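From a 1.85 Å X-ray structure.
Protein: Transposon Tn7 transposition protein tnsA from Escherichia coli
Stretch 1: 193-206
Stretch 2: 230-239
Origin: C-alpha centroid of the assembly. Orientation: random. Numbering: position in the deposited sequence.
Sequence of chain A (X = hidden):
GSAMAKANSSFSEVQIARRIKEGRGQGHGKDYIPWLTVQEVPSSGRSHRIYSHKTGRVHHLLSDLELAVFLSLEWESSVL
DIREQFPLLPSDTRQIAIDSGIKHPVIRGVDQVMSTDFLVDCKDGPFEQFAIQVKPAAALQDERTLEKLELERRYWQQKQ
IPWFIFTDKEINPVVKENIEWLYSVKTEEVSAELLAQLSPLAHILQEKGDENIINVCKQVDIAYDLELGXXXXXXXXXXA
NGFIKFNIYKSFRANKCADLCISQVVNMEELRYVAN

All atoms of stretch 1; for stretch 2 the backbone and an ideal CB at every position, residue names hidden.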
# COMPACT_ATOMS: atom_id res chain seq x y z
N GLU A 193 15.03 22.10 -7.94
CA GLU A 193 16.35 22.25 -7.36
C GLU A 193 16.69 21.02 -6.53
O GLU A 193 17.82 20.52 -6.58
CB GLU A 193 16.39 23.51 -6.48
CG GLU A 193 15.93 24.80 -7.16
CD GLU A 193 14.41 24.89 -7.32
OE1 GLU A 193 13.84 24.13 -8.13
OE2 GLU A 193 13.79 25.74 -6.64
N LEU A 194 15.72 20.53 -5.77
CA LEU A 194 15.94 19.35 -4.94
C LEU A 194 16.07 18.11 -5.81
O LEU A 194 16.91 17.25 -5.55
CB LEU A 194 14.78 19.16 -3.95
CG LEU A 194 14.92 17.98 -2.98
CD1 LEU A 194 16.28 18.02 -2.29
CD2 LEU A 194 13.80 18.02 -1.96
N LEU A 195 15.25 18.03 -6.85
CA LEU A 195 15.30 16.90 -7.77
C LEU A 195 16.66 16.86 -8.47
O LEU A 195 17.16 15.80 -8.82
CB LEU A 195 14.18 17.02 -8.81
CG LEU A 195 13.86 15.75 -9.61
CD1 LEU A 195 13.16 14.76 -8.70
CD2 LEU A 195 12.96 16.09 -10.80
N ALA A 196 17.24 18.04 -8.68
CA ALA A 196 18.54 18.15 -9.34
C ALA A 196 19.68 17.60 -8.49
O ALA A 196 20.79 17.39 -8.98
CB ALA A 196 18.81 19.61 -9.69
N GLN A 197 19.40 17.35 -7.22
CA GLN A 197 20.41 16.82 -6.30
C GLN A 197 20.59 15.31 -6.38
O GLN A 197 21.59 14.78 -5.88
CB GLN A 197 20.05 17.22 -4.86
CG GLN A 197 20.25 18.69 -4.55
CD GLN A 197 21.72 19.08 -4.50
OE1 GLN A 197 22.41 19.10 -5.52
NE2 GLN A 197 22.21 19.37 -3.30
N LEU A 198 19.64 14.62 -6.99
CA LEU A 198 19.72 13.17 -7.11
C LEU A 198 21.01 12.71 -7.76
O LEU A 198 21.67 11.79 -7.26
CB LEU A 198 18.52 12.62 -7.89
CG LEU A 198 17.17 12.65 -7.17
CD1 LEU A 198 16.05 12.34 -8.15
CD2 LEU A 198 17.18 11.64 -6.02
N SER A 199 21.38 13.35 -8.86
CA SER A 199 22.59 12.98 -9.59
C SER A 199 23.86 13.16 -8.75
O SER A 199 24.63 12.21 -8.57
CB SER A 199 22.69 13.79 -10.89
OG SER A 199 23.84 13.43 -11.63
N PRO A 200 24.11 14.37 -8.22
CA PRO A 200 25.32 14.53 -7.42
C PRO A 200 25.32 13.68 -6.15
O PRO A 200 26.36 13.15 -5.75
CB PRO A 200 25.35 16.03 -7.13
CG PRO A 200 23.91 16.42 -7.18
CD PRO A 200 23.40 15.65 -8.36
N LEU A 201 24.16 13.53 -5.52
CA LEU A 201 24.06 12.73 -4.31
C LEU A 201 24.34 11.26 -4.62
O LEU A 201 24.96 10.55 -3.81
CB LEU A 201 22.67 12.88 -3.68
CG LEU A 201 22.34 14.25 -3.08
CD1 LEU A 201 20.88 14.28 -2.64
CD2 LEU A 201 23.28 14.54 -1.91
N ALA A 202 23.89 10.82 -5.79
CA ALA A 202 24.09 9.44 -6.22
C ALA A 202 25.57 9.11 -6.38
O ALA A 202 26.00 7.99 -6.08
CB ALA A 202 23.37 9.20 -7.55
N HIS A 203 26.35 10.07 -6.86
CA HIS A 203 27.78 9.86 -7.05
C HIS A 203 28.49 9.75 -5.71
O HIS A 203 29.33 8.87 -5.52
CB HIS A 203 28.39 11.01 -7.86
CG HIS A 203 27.97 11.02 -9.30
ND1 HIS A 203 26.76 11.53 -9.71
CD2 HIS A 203 28.59 10.57 -10.41
CE1 HIS A 203 26.66 11.40 -11.02
NE2 HIS A 203 27.75 10.82 -11.47
N ILE A 204 28.16 10.64 -4.78
CA ILE A 204 28.77 10.64 -3.46
C ILE A 204 28.45 9.33 -2.73
O ILE A 204 29.34 8.66 -2.22
CB ILE A 204 28.27 11.83 -2.62
CG1 ILE A 204 28.66 13.14 -3.29
CG2 ILE A 204 28.84 11.76 -1.20
CD1 ILE A 204 28.15 14.38 -2.59
N LEU A 205 27.17 8.98 -2.71
CA LEU A 205 26.74 7.75 -2.04
C LEU A 205 27.39 6.53 -2.67
O LEU A 205 27.66 5.54 -1.99
CB LEU A 205 25.22 7.64 -2.10
CG LEU A 205 24.46 8.43 -1.03
CD1 LEU A 205 25.03 9.83 -0.88
CD2 LEU A 205 22.99 8.49 -1.39
N GLN A 206 27.66 6.61 -3.97
CA GLN A 206 28.28 5.53 -4.71
C GLN A 206 29.70 5.24 -4.21
O GLN A 206 30.04 4.09 -3.92
CB GLN A 206 28.31 5.89 -6.20
CG GLN A 206 28.90 4.84 -7.11
CD GLN A 206 28.89 5.29 -8.57
OE1 GLN A 206 27.82 5.47 -9.17
NE2 GLN A 206 30.07 5.47 -9.14
N UNK A 230 22.05 20.02 6.22
CA UNK A 230 21.51 20.30 4.89
C UNK A 230 21.36 19.06 4.01
O UNK A 230 20.29 18.81 3.46
CB UNK A 230 22.41 21.31 4.18
N UNK A 231 22.44 18.31 3.86
CA UNK A 231 22.43 17.12 3.03
C UNK A 231 21.41 16.07 3.49
O UNK A 231 20.69 15.50 2.67
CB UNK A 231 23.83 16.50 3.01
N UNK A 232 21.35 15.82 4.80
CA UNK A 232 20.40 14.83 5.32
C UNK A 232 18.96 15.26 5.02
O UNK A 232 18.12 14.43 4.70
CB UNK A 232 20.59 14.64 6.83
N UNK A 233 18.69 16.56 5.14
CA UNK A 233 17.34 17.06 4.89
C UNK A 233 16.95 16.83 3.43
O UNK A 233 15.79 16.54 3.13
CB UNK A 233 17.24 18.55 5.24
N UNK A 234 17.92 16.94 2.53
CA UNK A 234 17.64 16.72 1.12
C UNK A 234 17.38 15.23 0.87
O UNK A 234 16.44 14.86 0.18
CB UNK A 234 18.80 17.22 0.26
N UNK A 235 18.23 14.39 1.46
CA UNK A 235 18.09 12.94 1.32
C UNK A 235 16.75 12.50 1.92
O UNK A 235 16.06 11.66 1.36
CB UNK A 235 19.25 12.21 2.00
N UNK A 236 16.40 13.09 3.06
CA UNK A 236 15.16 12.75 3.73
C UNK A 236 13.95 13.05 2.84
O UNK A 236 13.05 12.22 2.70
CB UNK A 236 15.05 13.51 5.05
N UNK A 237 13.94 14.24 2.23
CA UNK A 237 12.83 14.64 1.36
C UNK A 237 12.73 13.77 0.12
O UNK A 237 11.64 13.36 -0.28
CB UNK A 237 12.99 16.10 0.95
N UNK A 238 13.87 13.47 -0.50
CA UNK A 238 13.88 12.65 -1.70
C UNK A 238 13.47 11.21 -1.38
O UNK A 238 12.82 10.54 -2.19
CB UNK A 238 15.27 12.68 -2.35
N UNK A 239 13.83 10.74 -0.19
CA UNK A 239 13.48 9.39 0.22
C UNK A 239 11.98 9.28 0.52
O UNK A 239 11.34 8.31 0.11
CB UNK A 239 14.30 8.98 1.45

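Stretch 2 is helical throughout. Its axis passes that of helix 198-206 at 11.6 Å, with 109° between their directions.

Position 230 points its CB sideways, and nothing of stretch 1 lies within 5.5 Å of it. Many side chains would fit, polar ones included. It is Lys230, which makes no contact with stretch 1.

Position 231 also points sideways. Its ideal CB is 5.3 Å from Leu201 CD2, so a small or medium side chain with a methyl could reach that leucine. It is Thr231; its CG2 lies 4.0 Å from Leu201 CD2, while its OG1 is hydrogen-bonded elsewhere in the structure.

Position 232 is out of reach of stretch 1. A polar or apolar chain is possible. It is Leu232.

Position 233 points sideways, and it too could be polar or apolar. It is Ser233. Its OG donates a very short hydrogen bond, 2.5 Å, to Lys230 O, one turn back in the helix.

Position 234 points toward stretch 1. Its ideal CB is 3.7 Å from Leu194 CD1 and 4.6 Å from Leu201 CD1, which would suit an aliphatic chain. Gln197 CG is 5.2 Å from the ideal CB of position 234, and the NH2 end of that amide is nearer than its oxygen. A chain with an apolar stem and an acceptor, such as Glu or Gln, therefore suits as well. It is Glu234, in the m rotamer at chi1. Gln197 NE2 donates to both carboxylate oxygens, at 2.9 Å to Glu234 OE1 and 3.2 Å to Glu234 OE2.

Position 235 points sideways, with its ideal CB 5.3 Å from Leu201 CD1. A branched or long aliphatic chain could bend back to the leucines. It is Ile235, with both chi angles m. Its CD1 lies 3.5 Å from Leu201 CD1 and 4.3 Å from Leu205 CD2.

Position 236 is out of reach of stretch 1, and a long polar chain is acceptable. It is Arg236.

Position 237 points toward stretch 1, with its ideal CB already 3.6 Å from Leu194 CD2. That favors a small residue. It is Ala237, whose CB makes just this contact.

Position 238 points toward a group of leucines. Its ideal CB is 4.3 Å from Leu198 CD2 and 5.4 Å from Leu194 CG. Leucine, isoleucine or methionine would suit. It is Leu238, with the largest covered area in the contact. Its CD1 lies 3.7 Å from Leu198 CD2 and 3.8 Å from Leu201 CD1; its CD2 lies 4.0 Å from Leu194 CG.

Position 239 is out of reach, and stretch 1 leaves polar or apolar chains possible. It is Thr239, whose OG1 donates to Ile235 O at 2.7 Å.

Stretch 2 (230-239) KTLSEIRALT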
# COMPACT_ATOMS: atom_id res chain seq x y z
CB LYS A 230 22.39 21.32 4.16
CG LYS A 230 21.91 21.67 2.76
CD LYS A 230 20.51 22.25 2.80
CE LYS A 230 20.00 22.56 1.41
NZ LYS A 230 18.60 23.09 1.42
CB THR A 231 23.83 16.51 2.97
OG1 THR A 231 24.75 17.52 2.50
CG2 THR A 231 23.87 15.32 2.02
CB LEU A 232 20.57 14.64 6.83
CG LEU A 232 19.57 13.69 7.50
CD1 LEU A 232 19.67 12.30 6.88
CD2 LEU A 232 19.84 13.62 9.00
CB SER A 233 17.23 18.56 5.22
OG SER A 233 18.02 19.35 4.35
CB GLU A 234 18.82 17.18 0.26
CG GLU A 234 19.18 18.64 0.46
CD GLU A 234 20.25 19.11 -0.51
OE1 GLU A 234 21.23 18.35 -0.73
OE2 GLU A 234 20.13 20.23 -1.04
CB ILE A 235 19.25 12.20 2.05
CG1 ILE A 235 20.56 12.42 1.29
CG2 ILE A 235 18.95 10.71 2.15
CD1 ILE A 235 20.57 11.84 -0.10
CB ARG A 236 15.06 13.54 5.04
CG ARG A 236 13.87 13.17 5.92
CD ARG A 236 13.93 13.93 7.24
NE ARG A 236 12.79 13.65 8.10
CZ ARG A 236 11.52 13.93 7.79
NH1 ARG A 236 11.24 14.51 6.63
NH2 ARG A 236 10.55 13.64 8.64
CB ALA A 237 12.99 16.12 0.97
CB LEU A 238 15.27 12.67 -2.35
CG LEU A 238 15.65 14.01 -3.00
CD1 LEU A 238 17.15 14.07 -3.27
CD2 LEU A 238 14.84 14.19 -4.28
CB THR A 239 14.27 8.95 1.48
OG1 THR A 239 15.68 8.99 1.21
CG2 THR A 239 13.90 7.53 1.87
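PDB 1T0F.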